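Local coordinates for Alpha/beta hydrolase (Pectobacterium atrosepticum SCRI1043, PDB 3BDV), which is of unproven function but has the alpha/beta-hydrolase fold and probably acts as a hydrolase of the serine hydrolase family, at residues 17-22 with 74-79; 36-41 with 171-176; 88-93 with 117-122; 102-107 with 128-133. All blocks are in the same frame, centred on the assembly; numbering follows the deposited sequence.

Contact 1. Residues 17-22 with 74-79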
loop_
_atom_site.group_PDB
_atom_site.type_symbol
_atom_site.label_atom_id
_atom_site.label_comp_id
_atom_site.label_asym_id
_atom_site.label_seq_id
_atom_site.Cartn_x
_atom_site.Cartn_y
_atom_site.Cartn_z
ATOM N N GLN A 17 10.546 -11.759 9.500
ATOM C CA GLN A 17 10.638 -10.697 10.501
ATOM C C GLN A 17 9.648 -9.526 10.378
ATOM O O GLN A 17 9.468 -8.787 11.324
ATOM C CB GLN A 17 12.038 -10.123 10.490
ATOM C CG GLN A 17 13.124 -11.090 10.960
ATOM C CD GLN A 17 14.440 -10.360 11.168
ATOM O OE1 GLN A 17 14.514 -9.425 11.953
ATOM N NE2 GLN A 17 15.479 -10.772 10.451
ATOM N N LEU A 18 9.053 -9.334 9.202
ATOM C CA LEU A 18 8.065 -8.288 8.965
ATOM C C LEU A 18 6.812 -8.910 8.389
ATOM O O LEU A 18 6.895 -9.865 7.647
ATOM C CB LEU A 18 8.568 -7.263 7.942
ATOM C CG LEU A 18 9.822 -6.501 8.334
ATOM C CD1 LEU A 18 10.320 -5.613 7.199
ATOM C CD2 LEU A 18 9.560 -5.677 9.623
ATOM N N THR A 19 5.668 -8.323 8.706
ATOM C CA THR A 19 4.411 -8.822 8.187
ATOM C C THR A 19 3.852 -7.834 7.182
ATOM O O THR A 19 3.718 -6.641 7.499
ATOM C CB THR A 19 3.416 -9.002 9.354
ATOM O OG1 THR A 19 3.890 -10.048 10.206
ATOM C CG2 THR A 19 2.022 -9.347 8.871
HETATM N N MSE A 20 3.540 -8.310 5.990
HETATM C CA MSE A 20 2.885 -7.468 5.004
HETATM C C MSE A 20 1.396 -7.481 5.259
HETATM O O MSE A 20 0.811 -8.548 5.393
HETATM C CB MSE A 20 3.090 -8.013 3.604
HETATM C CG MSE A 20 4.508 -8.253 3.214
HETATM SE SE MSE A 20 5.722 -6.806 3.427
HETATM C CE MSE A 20 7.172 -7.459 2.324
ATOM N N VAL A 21 0.788 -6.299 5.264
ATOM C CA VAL A 21 -0.667 -6.161 5.347
ATOM C C VAL A 21 -1.216 -5.480 4.077
ATOM O O VAL A 21 -0.944 -4.309 3.849
ATOM C CB VAL A 21 -1.090 -5.420 6.623
ATOM C CG1 VAL A 21 -2.597 -5.355 6.676
ATOM C CG2 VAL A 21 -0.543 -6.136 7.876
ATOM N N LEU A 22 -2.002 -6.225 3.291
ATOM C CA LEU A 22 -2.653 -5.701 2.102
ATOM C C LEU A 22 -3.913 -4.912 2.444
ATOM O O LEU A 22 -4.791 -5.428 3.118
ATOM C CB LEU A 22 -3.020 -6.825 1.126
ATOM C CG LEU A 22 -1.827 -7.626 0.649
ATOM C CD1 LEU A 22 -2.352 -8.985 0.123
ATOM C CD2 LEU A 22 -1.031 -6.838 -0.434
ATOM N N GLN A 74 4.641 -9.129 14.532
ATOM C CA GLN A 74 5.855 -8.499 14.029
ATOM C C GLN A 74 5.475 -7.083 13.572
ATOM O O GLN A 74 4.283 -6.766 13.458
ATOM C CB GLN A 74 6.397 -9.274 12.825
ATOM C CG GLN A 74 6.432 -10.767 12.987
ATOM C CD GLN A 74 6.971 -11.463 11.764
ATOM O OE1 GLN A 74 7.955 -12.191 11.827
ATOM N NE2 GLN A 74 6.331 -11.239 10.638
ATOM N N PRO A 75 6.477 -6.234 13.322
ATOM C CA PRO A 75 6.219 -4.953 12.683
ATOM C C PRO A 75 5.639 -5.175 11.292
ATOM O O PRO A 75 6.033 -6.132 10.607
ATOM C CB PRO A 75 7.588 -4.325 12.590
ATOM C CG PRO A 75 8.410 -5.044 13.588
ATOM C CD PRO A 75 7.909 -6.437 13.544
ATOM N N VAL A 76 4.753 -4.262 10.870
ATOM C CA VAL A 76 3.970 -4.423 9.679
ATOM C C VAL A 76 4.407 -3.425 8.608
ATOM O O VAL A 76 4.815 -2.308 8.917
ATOM C CB VAL A 76 2.479 -4.238 9.982
ATOM C CG1 VAL A 76 1.703 -3.930 8.751
ATOM C CG2 VAL A 76 1.929 -5.476 10.666
ATOM N N ILE A 77 4.328 -3.853 7.360
ATOM C CA ILE A 77 4.328 -2.912 6.234
ATOM C C ILE A 77 2.934 -2.873 5.656
ATOM O O ILE A 77 2.418 -3.909 5.235
ATOM C CB ILE A 77 5.342 -3.306 5.133
ATOM C CG1 ILE A 77 6.769 -3.253 5.696
ATOM C CG2 ILE A 77 5.195 -2.369 3.945
ATOM C CD1 ILE A 77 7.870 -3.783 4.787
ATOM N N LEU A 78 2.298 -1.699 5.690
ATOM C CA LEU A 78 0.948 -1.545 5.081
ATOM C C LEU A 78 1.104 -1.348 3.588
ATOM O O LEU A 78 1.859 -0.497 3.162
ATOM C CB LEU A 78 0.230 -0.340 5.673
ATOM C CG LEU A 78 -0.132 -0.435 7.166
ATOM C CD1 LEU A 78 -0.824 0.853 7.585
ATOM C CD2 LEU A 78 -0.969 -1.684 7.469
ATOM N N ILE A 79 0.413 -2.142 2.786
ATOM C CA ILE A 79 0.563 -2.045 1.300
ATOM C C ILE A 79 -0.847 -1.668 0.812
ATOM O O ILE A 79 -1.787 -2.498 0.740
ATOM C CB ILE A 79 1.060 -3.343 0.671
ATOM C CG1 ILE A 79 2.420 -3.792 1.214
ATOM C CG2 ILE A 79 1.075 -3.224 -0.871
ATOM C CD1 ILE A 79 2.864 -5.194 0.795
#
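Q74 turns CG anti to its carbonyl carbon (chi1 -45°) and then runs extended, which carries its amide across the start of the other strand. The T19 and Q74 side chains cross at about a right angle. This pair sits at the entrance of two neighbouring parallel strands, 19-22 and 76-79, in the central sheet of the alpha/beta-hydrolase fold. NE2 of Q74 donates to T19 OG1 at 2.8 Å, with the hydroxyl close to the amide plane. Four backbone bonds follow: T19 N to P75 O, I77 N to T19 O, V21 N to I77 O and I79 N to V21 O. The bond from V21 N to I77 O is nearly straight, at 176°. On one face of the sheet M20 bends at chi2, so that M20 SE lies 3.9 Å from I77 CB and the two side chains run side by side. L180 and S184 of helix 174-185 also pack against M20. T19, V21, V76 and L78 point to the other face. There V21 lies beside L78, with V21 CB 3.8 Å from L78 CD2. V21 crosses V76 obliquely, and the methyls V21 CG2 and V76 CG1 are pressed to 3.3 Å, closer than two methyls normally sit.

Contact 2. Residues 36-41 with 171-176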
loop_
_atom_site.group_PDB
_atom_site.type_symbol
_atom_site.label_atom_id
_atom_site.label_comp_id
_atom_site.label_asym_id
_atom_site.label_seq_id
_atom_site.Cartn_x
_atom_site.Cartn_y
_atom_site.Cartn_z
ATOM N N SER A 36 -4.298 -9.311 -4.998
ATOM C CA SER A 36 -4.750 -10.690 -5.007
ATOM C C SER A 36 -3.687 -11.636 -5.583
ATOM O O SER A 36 -3.513 -12.755 -5.084
ATOM C CB SER A 36 -6.116 -10.826 -5.712
ATOM O OG SER A 36 -7.143 -10.101 -5.002
ATOM N N HIS A 37 -3.004 -11.247 -6.655
ATOM C CA HIS A 37 -1.851 -12.015 -7.098
ATOM C C HIS A 37 -0.892 -12.210 -5.944
ATOM O O HIS A 37 -0.413 -13.325 -5.683
ATOM C CB HIS A 37 -1.149 -11.320 -8.267
ATOM C CG HIS A 37 -1.832 -11.558 -9.576
ATOM N ND1 HIS A 37 -1.427 -12.527 -10.467
ATOM C CD2 HIS A 37 -2.893 -10.933 -10.147
ATOM C CE1 HIS A 37 -2.215 -12.498 -11.529
ATOM N NE2 HIS A 37 -3.121 -11.546 -11.362
ATOM N N TRP A 38 -0.620 -11.140 -5.233
ATOM C CA TRP A 38 0.389 -11.202 -4.156
ATOM C C TRP A 38 -0.041 -12.078 -2.979
ATOM O O TRP A 38 0.762 -12.840 -2.420
ATOM C CB TRP A 38 0.787 -9.795 -3.704
ATOM C CG TRP A 38 1.494 -9.009 -4.767
ATOM C CD1 TRP A 38 1.701 -9.376 -6.095
ATOM C CD2 TRP A 38 2.019 -7.694 -4.636
ATOM N NE1 TRP A 38 2.367 -8.385 -6.739
ATOM C CE2 TRP A 38 2.551 -7.327 -5.888
ATOM C CE3 TRP A 38 2.113 -6.798 -3.580
ATOM C CZ2 TRP A 38 3.173 -6.106 -6.092
ATOM C CZ3 TRP A 38 2.724 -5.596 -3.789
ATOM C CH2 TRP A 38 3.260 -5.269 -5.030
ATOM N N GLU A 39 -1.317 -12.006 -2.654
ATOM C CA GLU A 39 -1.891 -12.851 -1.612
ATOM C C GLU A 39 -1.772 -14.323 -1.965
ATOM O O GLU A 39 -1.421 -15.120 -1.121
ATOM C CB GLU A 39 -3.333 -12.481 -1.413
ATOM C CG GLU A 39 -3.951 -13.132 -0.222
ATOM C CD GLU A 39 -5.397 -12.756 -0.070
ATOM O OE1 GLU A 39 -6.066 -12.387 -1.093
ATOM O OE2 GLU A 39 -5.851 -12.863 1.083
ATOM N N ARG A 40 -2.108 -14.692 -3.201
ATOM C CA ARG A 40 -1.917 -16.075 -3.656
ATOM C C ARG A 40 -0.435 -16.488 -3.676
ATOM O O ARG A 40 -0.092 -17.624 -3.353
ATOM C CB ARG A 40 -2.499 -16.313 -5.058
ATOM C CG ARG A 40 -3.997 -16.189 -5.170
ATOM C CD ARG A 40 -4.494 -16.690 -6.513
ATOM N NE ARG A 40 -4.149 -15.787 -7.623
ATOM C CZ ARG A 40 -4.834 -14.682 -7.931
ATOM N NH1 ARG A 40 -5.903 -14.310 -7.238
ATOM N NH2 ARG A 40 -4.462 -13.975 -8.965
ATOM N N ARG A 41 0.441 -15.571 -4.080
ATOM C CA ARG A 41 1.870 -15.876 -4.171
ATOM C C ARG A 41 2.572 -16.037 -2.800
ATOM O O ARG A 41 3.485 -16.884 -2.651
ATOM C CB ARG A 41 2.527 -14.791 -5.033
ATOM C CG ARG A 41 3.924 -15.051 -5.402
ATOM C CD ARG A 41 4.387 -14.017 -6.342
ATOM N NE ARG A 41 5.795 -14.176 -6.703
ATOM C CZ ARG A 41 6.326 -13.721 -7.829
ATOM N NH1 ARG A 41 5.568 -13.138 -8.736
ATOM N NH2 ARG A 41 7.615 -13.880 -8.070
ATOM N N GLY A 171 -2.731 -7.355 -11.903
ATOM C CA GLY A 171 -1.733 -8.174 -12.578
ATOM C C GLY A 171 -0.661 -8.599 -11.612
ATOM O O GLY A 171 -0.603 -8.120 -10.487
ATOM N N PRO A 172 0.218 -9.497 -12.049
ATOM C CA PRO A 172 1.234 -9.980 -11.139
ATOM C C PRO A 172 2.177 -8.919 -10.627
ATOM O O PRO A 172 2.705 -9.102 -9.589
ATOM C CB PRO A 172 2.032 -10.988 -11.967
ATOM C CG PRO A 172 1.397 -11.068 -13.210
ATOM C CD PRO A 172 0.322 -10.119 -13.379
ATOM N N TRP A 173 2.440 -7.892 -11.427
ATOM C CA TRP A 173 3.301 -6.771 -11.047
ATOM C C TRP A 173 4.567 -7.144 -10.286
ATOM O O TRP A 173 4.760 -6.778 -9.110
ATOM C CB TRP A 173 2.489 -5.718 -10.268
ATOM C CG TRP A 173 3.125 -4.323 -10.264
ATOM C CD1 TRP A 173 3.934 -3.757 -11.215
ATOM C CD2 TRP A 173 2.983 -3.339 -9.225
ATOM N NE1 TRP A 173 4.276 -2.480 -10.841
ATOM C CE2 TRP A 173 3.728 -2.212 -9.618
ATOM C CE3 TRP A 173 2.271 -3.298 -8.022
ATOM C CZ2 TRP A 173 3.797 -1.066 -8.842
ATOM C CZ3 TRP A 173 2.373 -2.190 -7.219
ATOM C CH2 TRP A 173 3.115 -1.076 -7.636
ATOM N N GLU A 174 5.447 -7.837 -10.994
ATOM C CA GLU A 174 6.733 -8.196 -10.439
ATOM C C GLU A 174 7.555 -6.964 -10.075
ATOM O O GLU A 174 8.319 -7.014 -9.088
ATOM C CB GLU A 174 7.480 -9.098 -11.406
ATOM C CG GLU A 174 6.853 -10.458 -11.499
ATOM C CD GLU A 174 7.804 -11.581 -11.195
ATOM O OE1 GLU A 174 9.022 -11.342 -11.079
ATOM O OE2 GLU A 174 7.336 -12.718 -11.066
ATOM N N TYR A 175 7.416 -5.865 -10.826
ATOM C CA TYR A 175 8.180 -4.650 -10.500
ATOM C C TYR A 175 7.807 -4.129 -9.113
ATOM O O TYR A 175 8.694 -3.727 -8.346
ATOM C CB TYR A 175 8.041 -3.519 -11.556
ATOM C CG TYR A 175 9.001 -2.377 -11.244
ATOM C CD1 TYR A 175 10.365 -2.507 -11.486
ATOM C CD2 TYR A 175 8.547 -1.197 -10.676
ATOM C CE1 TYR A 175 11.247 -1.484 -11.178
ATOM C CE2 TYR A 175 9.428 -0.167 -10.376
ATOM C CZ TYR A 175 10.768 -0.325 -10.610
ATOM O OH TYR A 175 11.642 0.687 -10.247
ATOM N N GLY A 176 6.519 -4.142 -8.766
ATOM C CA GLY A 176 6.121 -3.776 -7.410
ATOM C C GLY A 176 6.710 -4.680 -6.328
ATOM O O GLY A 176 7.159 -4.222 -5.257
HETATM O O HOH W 1 2.794 -11.874 -8.583
#
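H37 lays one face of its imidazole over the G171-P172 peptide, with P172 N above the ring centre and G171 C nearer the rim. P172 CD makes a CH-pi contact, 4.2 Å from the centroid of the H37 ring. The opposite face is covered by R40 NH2, and H37 NE2 is held by E32. The contact joins helix 34-41 to the start of helix 174-185, two helices of the alpha/beta-hydrolase fold that pack together at one face of the central sheet. W38 reaches across with its indole edge. W38 NE1 donates to P172 O at 3.0 Å, in the indole plane but from above the carbonyl plane. The six-membered rings of W38 and W173 are nearly parallel, 12° apart, but displaced so that little of one lies over the other. They touch where W38 CZ2 meets W173 CE3 at 3.5 Å. R41 stretches out from CG to NE and grips E174 end-on. R41 NH1 lies 3.0 Å and R41 NH2 3.2 Å from E174 OE2, which is met from above the carboxylate plane. A water links R41 NH1 to P172 O. D8 also pairs with R41 NE, and T4 bonds E174 OE2. This concentration of partners on OE2 probably favours the charged carboxylate of E174.

Contact 3. Residues 88-93 with 117-122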
loop_
_atom_site.group_PDB
_atom_site.type_symbol
_atom_site.label_atom_id
_atom_site.label_comp_id
_atom_site.label_asym_id
_atom_site.label_seq_id
_atom_site.Cartn_x
_atom_site.Cartn_y
_atom_site.Cartn_z
ATOM N N ALA A 88 -4.099 3.970 4.991
ATOM C CA ALA A 88 -2.791 3.596 5.523
ATOM C C ALA A 88 -2.119 4.889 5.994
ATOM O O ALA A 88 -1.572 4.943 7.096
ATOM C CB ALA A 88 -1.910 2.886 4.473
ATOM N N CYS A 89 -2.190 5.927 5.163
ATOM C CA CYS A 89 -1.599 7.205 5.504
ATOM C C CYS A 89 -2.228 7.767 6.784
ATOM O O CYS A 89 -1.533 8.194 7.670
ATOM C CB CYS A 89 -1.776 8.150 4.337
ATOM S SG CYS A 89 -1.249 9.806 4.611
ATOM N N HIS A 90 -3.551 7.744 6.861
ATOM C CA HIS A 90 -4.234 8.347 7.960
ATOM C C HIS A 90 -3.885 7.613 9.270
ATOM O O HIS A 90 -3.625 8.217 10.301
ATOM C CB HIS A 90 -5.738 8.334 7.685
ATOM C CG HIS A 90 -6.571 8.875 8.807
ATOM N ND1 HIS A 90 -6.885 10.215 8.935
ATOM C CD2 HIS A 90 -7.185 8.249 9.845
ATOM C CE1 HIS A 90 -7.656 10.382 9.985
ATOM N NE2 HIS A 90 -7.847 9.210 10.559
ATOM N N VAL A 91 -3.841 6.296 9.223
ATOM C CA VAL A 91 -3.541 5.526 10.441
ATOM C C VAL A 91 -2.151 5.854 10.980
ATOM O O VAL A 91 -1.992 6.056 12.170
ATOM C CB VAL A 91 -3.682 4.022 10.204
ATOM C CG1 VAL A 91 -2.957 3.221 11.274
ATOM C CG2 VAL A 91 -5.137 3.675 10.156
ATOM N N VAL A 92 -1.166 5.954 10.108
ATOM C CA VAL A 92 0.196 6.355 10.498
ATOM C C VAL A 92 0.191 7.779 11.068
ATOM O O VAL A 92 0.769 8.037 12.150
ATOM C CB VAL A 92 1.184 6.247 9.302
ATOM C CG1 VAL A 92 2.537 6.876 9.687
ATOM C CG2 VAL A 92 1.373 4.781 8.907
ATOM N N GLN A 93 -0.534 8.675 10.410
ATOM C CA GLN A 93 -0.614 10.070 10.844
ATOM C C GLN A 93 -1.294 10.249 12.197
ATOM O O GLN A 93 -0.994 11.188 12.925
ATOM C CB GLN A 93 -1.287 10.956 9.782
ATOM C CG GLN A 93 -0.403 11.169 8.533
ATOM C CD GLN A 93 -0.994 12.113 7.521
ATOM O OE1 GLN A 93 -2.230 12.221 7.394
ATOM N NE2 GLN A 93 -0.107 12.786 6.745
ATOM N N ASP A 117 -10.195 16.817 4.486
ATOM C CA ASP A 117 -10.079 17.342 5.832
ATOM C C ASP A 117 -9.464 16.371 6.829
ATOM O O ASP A 117 -9.266 16.711 7.990
ATOM C CB ASP A 117 -11.438 17.841 6.330
ATOM C CG ASP A 117 -12.509 16.768 6.368
ATOM O OD1 ASP A 117 -12.409 15.720 5.681
ATOM O OD2 ASP A 117 -13.510 17.010 7.071
ATOM N N ARG A 118 -9.114 15.183 6.366
ATOM C CA ARG A 118 -8.553 14.166 7.234
ATOM C C ARG A 118 -7.197 13.653 6.850
ATOM O O ARG A 118 -6.555 12.946 7.613
ATOM C CB ARG A 118 -9.561 13.051 7.336
ATOM C CG ARG A 118 -10.816 13.670 7.999
ATOM C CD ARG A 118 -11.776 12.728 8.437
ATOM N NE ARG A 118 -11.302 11.953 9.567
ATOM C CZ ARG A 118 -11.905 10.855 9.970
ATOM N NH1 ARG A 118 -12.960 10.407 9.310
ATOM N NH2 ARG A 118 -11.437 10.179 10.987
ATOM N N ILE A 119 -6.727 13.987 5.660
ATOM C CA ILE A 119 -5.424 13.537 5.267
ATOM C C ILE A 119 -4.507 14.750 5.304
ATOM O O ILE A 119 -4.786 15.749 4.613
ATOM C CB ILE A 119 -5.482 12.956 3.832
ATOM C CG1 ILE A 119 -6.434 11.742 3.790
ATOM C CG2 ILE A 119 -4.057 12.663 3.302
ATOM C CD1 ILE A 119 -6.065 10.586 4.735
ATOM N N GLN A 120 -3.438 14.692 6.106
ATOM C CA GLN A 120 -2.554 15.840 6.287
ATOM C C GLN A 120 -1.416 15.825 5.269
ATOM O O GLN A 120 -0.923 14.757 4.879
ATOM C CB GLN A 120 -1.959 15.837 7.686
ATOM C CG GLN A 120 -2.991 15.721 8.803
ATOM C CD GLN A 120 -2.337 15.518 10.157
ATOM O OE1 GLN A 120 -1.299 16.127 10.452
ATOM N NE2 GLN A 120 -2.936 14.665 10.989
ATOM N N ALA A 121 -1.026 17.029 4.834
ATOM C CA ALA A 121 0.114 17.252 3.973
ATOM C C ALA A 121 1.317 17.490 4.881
ATOM O O ALA A 121 1.833 18.590 5.019
ATOM C CB ALA A 121 -0.131 18.398 3.082
ATOM N N SER A 122 1.731 16.409 5.518
ATOM C CA SER A 122 2.835 16.437 6.461
ATOM C C SER A 122 3.510 15.067 6.510
ATOM O O SER A 122 2.906 14.036 6.148
ATOM C CB SER A 122 2.359 16.914 7.841
ATOM O OG SER A 122 1.245 16.189 8.296
HETATM O O HOH W 2 -4.283 12.221 9.031
#
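Q93 leaves the end of helix 83-93 with CG anti to its carbonyl carbon (chi1 -71°) and stays extended beyond it, so its amide reaches the backbone of the loop. Q93 OE1 accepts from Q120 N at 3.0 Å, in the carbonyl plane and on a lone pair. Q93 NE2 donates to Q120 O at 2.8 Å, an almost straight bond of 171°, but this carbonyl is met from above its plane. Both main-chain groups of Q120 hold the amide and fix its flip. A weak bond from Q93 NE2 to S122 O is longer, 3.3 Å. In the alpha/beta-hydrolase fold, helix 83-93 follows strand 76-81, and here the loop between strands 99-105 and 128-132 passes across its flank. One turn back, H90 swings CG anti to the backbone N. H90 ND1 donates to R118 O at 3.1 Å, with the oxygen at the ring edge. R118 bends at chi3, and its guanidinium stands nearly perpendicular to the imidazole, 87° between planes, while R118 NH2 pairs with D59. I119 CD1 comes up against H90 CB at 3.7 Å, and I119 CG2 faces C89 SG.

Contact 4. Residues 102-107 with 128-133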
loop_
_atom_site.group_PDB
_atom_site.type_symbol
_atom_site.label_atom_id
_atom_site.label_comp_id
_atom_site.label_asym_id
_atom_site.label_seq_id
_atom_site.Cartn_x
_atom_site.Cartn_y
_atom_site.Cartn_z
ATOM N N VAL A 102 5.254 1.999 4.958
ATOM C CA VAL A 102 4.026 1.926 4.184
ATOM C C VAL A 102 4.345 2.115 2.717
ATOM O O VAL A 102 5.256 2.847 2.327
ATOM C CB VAL A 102 2.915 2.930 4.654
ATOM C CG1 VAL A 102 2.495 2.679 6.104
ATOM C CG2 VAL A 102 3.354 4.353 4.445
HETATM N N MSE A 103 3.637 1.356 1.903
HETATM C CA MSE A 103 3.748 1.383 0.433
HETATM C C MSE A 103 2.398 1.824 -0.077
HETATM O O MSE A 103 1.392 1.134 0.180
HETATM C CB MSE A 103 4.118 -0.006 -0.115
HETATM C CG MSE A 103 4.070 -0.088 -1.562
HETATM SE SE MSE A 103 5.085 -1.666 -2.129
HETATM C CE MSE A 103 4.467 -1.848 -3.899
ATOM N N LEU A 104 2.368 2.976 -0.744
ATOM C CA LEU A 104 1.145 3.667 -1.201
ATOM C C LEU A 104 1.104 3.569 -2.722
ATOM O O LEU A 104 1.830 4.229 -3.436
ATOM C CB LEU A 104 1.107 5.129 -0.762
ATOM C CG LEU A 104 1.308 5.324 0.727
ATOM C CD1 LEU A 104 1.329 6.807 1.229
ATOM C CD2 LEU A 104 0.251 4.509 1.492
ATOM N N VAL A 105 0.200 2.738 -3.215
ATOM C CA VAL A 105 0.154 2.490 -4.637
ATOM C C VAL A 105 -1.081 3.175 -5.201
ATOM O O VAL A 105 -2.200 2.842 -4.818
ATOM C CB VAL A 105 0.065 0.978 -4.937
ATOM C CG1 VAL A 105 -0.033 0.759 -6.508
ATOM C CG2 VAL A 105 1.257 0.225 -4.289
ATOM N N ALA A 106 -0.866 4.143 -6.082
ATOM C CA ALA A 106 -1.984 4.933 -6.655
ATOM C C ALA A 106 -2.870 5.510 -5.535
ATOM O O ALA A 106 -4.094 5.345 -5.527
ATOM C CB ALA A 106 -2.825 4.114 -7.671
ATOM N N PRO A 107 -2.255 6.239 -4.593
ATOM C CA PRO A 107 -3.081 6.904 -3.594
ATOM C C PRO A 107 -4.034 7.844 -4.315
ATOM O O PRO A 107 -3.648 8.482 -5.295
ATOM C CB PRO A 107 -2.070 7.684 -2.764
ATOM C CG PRO A 107 -1.032 7.947 -3.611
ATOM C CD PRO A 107 -0.871 6.728 -4.513
ATOM N N THR A 128 8.235 5.534 3.759
ATOM C CA THR A 128 7.134 5.462 2.806
ATOM C C THR A 128 7.622 5.430 1.336
ATOM O O THR A 128 8.517 6.169 0.931
ATOM C CB THR A 128 6.192 6.666 3.051
ATOM O OG1 THR A 128 5.778 6.674 4.442
ATOM C CG2 THR A 128 4.971 6.677 2.177
ATOM N N LEU A 129 6.979 4.585 0.558
ATOM C CA LEU A 129 7.176 4.493 -0.864
ATOM C C LEU A 129 5.810 4.719 -1.555
ATOM O O LEU A 129 4.837 4.054 -1.202
ATOM C CB LEU A 129 7.680 3.104 -1.171
ATOM C CG LEU A 129 8.367 2.727 -2.435
ATOM C CD1 LEU A 129 9.667 3.516 -2.560
ATOM C CD2 LEU A 129 8.583 1.182 -2.312
ATOM N N THR A 130 5.772 5.594 -2.572
ATOM C CA THR A 130 4.544 5.931 -3.290
ATOM C C THR A 130 4.719 5.644 -4.774
ATOM O O THR A 130 5.711 6.078 -5.350
ATOM C CB THR A 130 4.136 7.397 -3.083
ATOM O OG1 THR A 130 3.871 7.610 -1.686
ATOM C CG2 THR A 130 2.843 7.778 -3.896
ATOM N N PHE A 131 3.768 4.947 -5.377
ATOM C CA PHE A 131 3.819 4.640 -6.811
ATOM C C PHE A 131 2.687 5.435 -7.459
ATOM O O PHE A 131 1.538 5.379 -6.988
ATOM C CB PHE A 131 3.566 3.158 -7.061
ATOM C CG PHE A 131 4.646 2.279 -6.520
ATOM C CD1 PHE A 131 4.726 1.984 -5.186
ATOM C CD2 PHE A 131 5.583 1.722 -7.361
ATOM C CE1 PHE A 131 5.758 1.193 -4.694
ATOM C CE2 PHE A 131 6.597 0.923 -6.862
ATOM C CZ PHE A 131 6.694 0.671 -5.540
ATOM N N ALA A 132 3.025 6.187 -8.498
ATOM C CA ALA A 132 2.082 7.121 -9.137
ATOM C C ALA A 132 2.066 6.894 -10.638
ATOM O O ALA A 132 3.082 6.745 -11.250
ATOM C CB ALA A 132 2.455 8.552 -8.804
ATOM N N SER A 133 0.868 6.893 -11.215
ATOM C CA SER A 133 0.649 6.760 -12.664
ATOM C C SER A 133 0.372 8.151 -13.305
ATOM O O SER A 133 -0.081 9.100 -12.618
ATOM C CB SER A 133 -0.534 5.811 -12.875
ATOM O OG SER A 133 -1.016 5.851 -14.190
#
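T128 opens the strand beside V102, and the two side chains point the same way on one face of the sheet. V102 CG2 lies between its backbone N and carbonyl carbon, which brings it 3.4 Å from T128 OG1. That hydroxyl is bonded to V126 O. T128 CG2 also meets L104 CD1. L129 takes part through its backbone: its N donates to V102 O, and L129 O accepts from L104 N at 2.7 Å, nearly along the C=O axis. Its side chain points to the other face and packs on helix 174-185. T130 returns to the face of T128. T130 OG1 lies 3.8 Å from L104 CB and is hydrogen-bonded to S153, while its CG2 meets P107 CG. F131 follows with N bonded to L104 O and F131 O accepting from A106 N at 2.9 Å, so the parallel pairing runs one residue past strand 102-105. Its ring, CG anti to the carbonyl carbon (chi1 -66°), crosses the extended M103 obliquely. M103 CE touches F131 CE1 at 3.4 Å, and M103 SE lies 5.0 Å from the F131 ring centroid, an oblique Met-aromatic contact. V105 CG2 touches F131 CD1. These are two parallel strands at the heart of the alpha/beta-hydrolase sheet. Four buried backbone N-H groups find carbonyls across the pair, while M103 and V105 pair with L78, G80 and S82 on the other side. The M103-F131 contact is apolar and lies on the face packed by helix 174-185.

Overall arrangement
From the N terminus, strand 19-23 begins contact 1, which closes when strand 76-81 pairs beside it. Helix 34-41 starts contact 2 within that span, so contacts 1 and 2 cross. Contact 2 closes last, at 171-176, and its long loop encloses contacts 3 and 4. After contact 1 is complete, helix 83-93 opens contact 3 and strand 99-105 opens contact 4. These two also cross, because loop 117-122 comes before strand 128-132. Contacts 1 and 4 share the sheet through neighbouring strands 76-81 and 99-105. Contact 2 packs on both. Helix 83-93 of contact 3 also touches both, A88 on L78 and V92 on V102, across the chain's centre from contact 2.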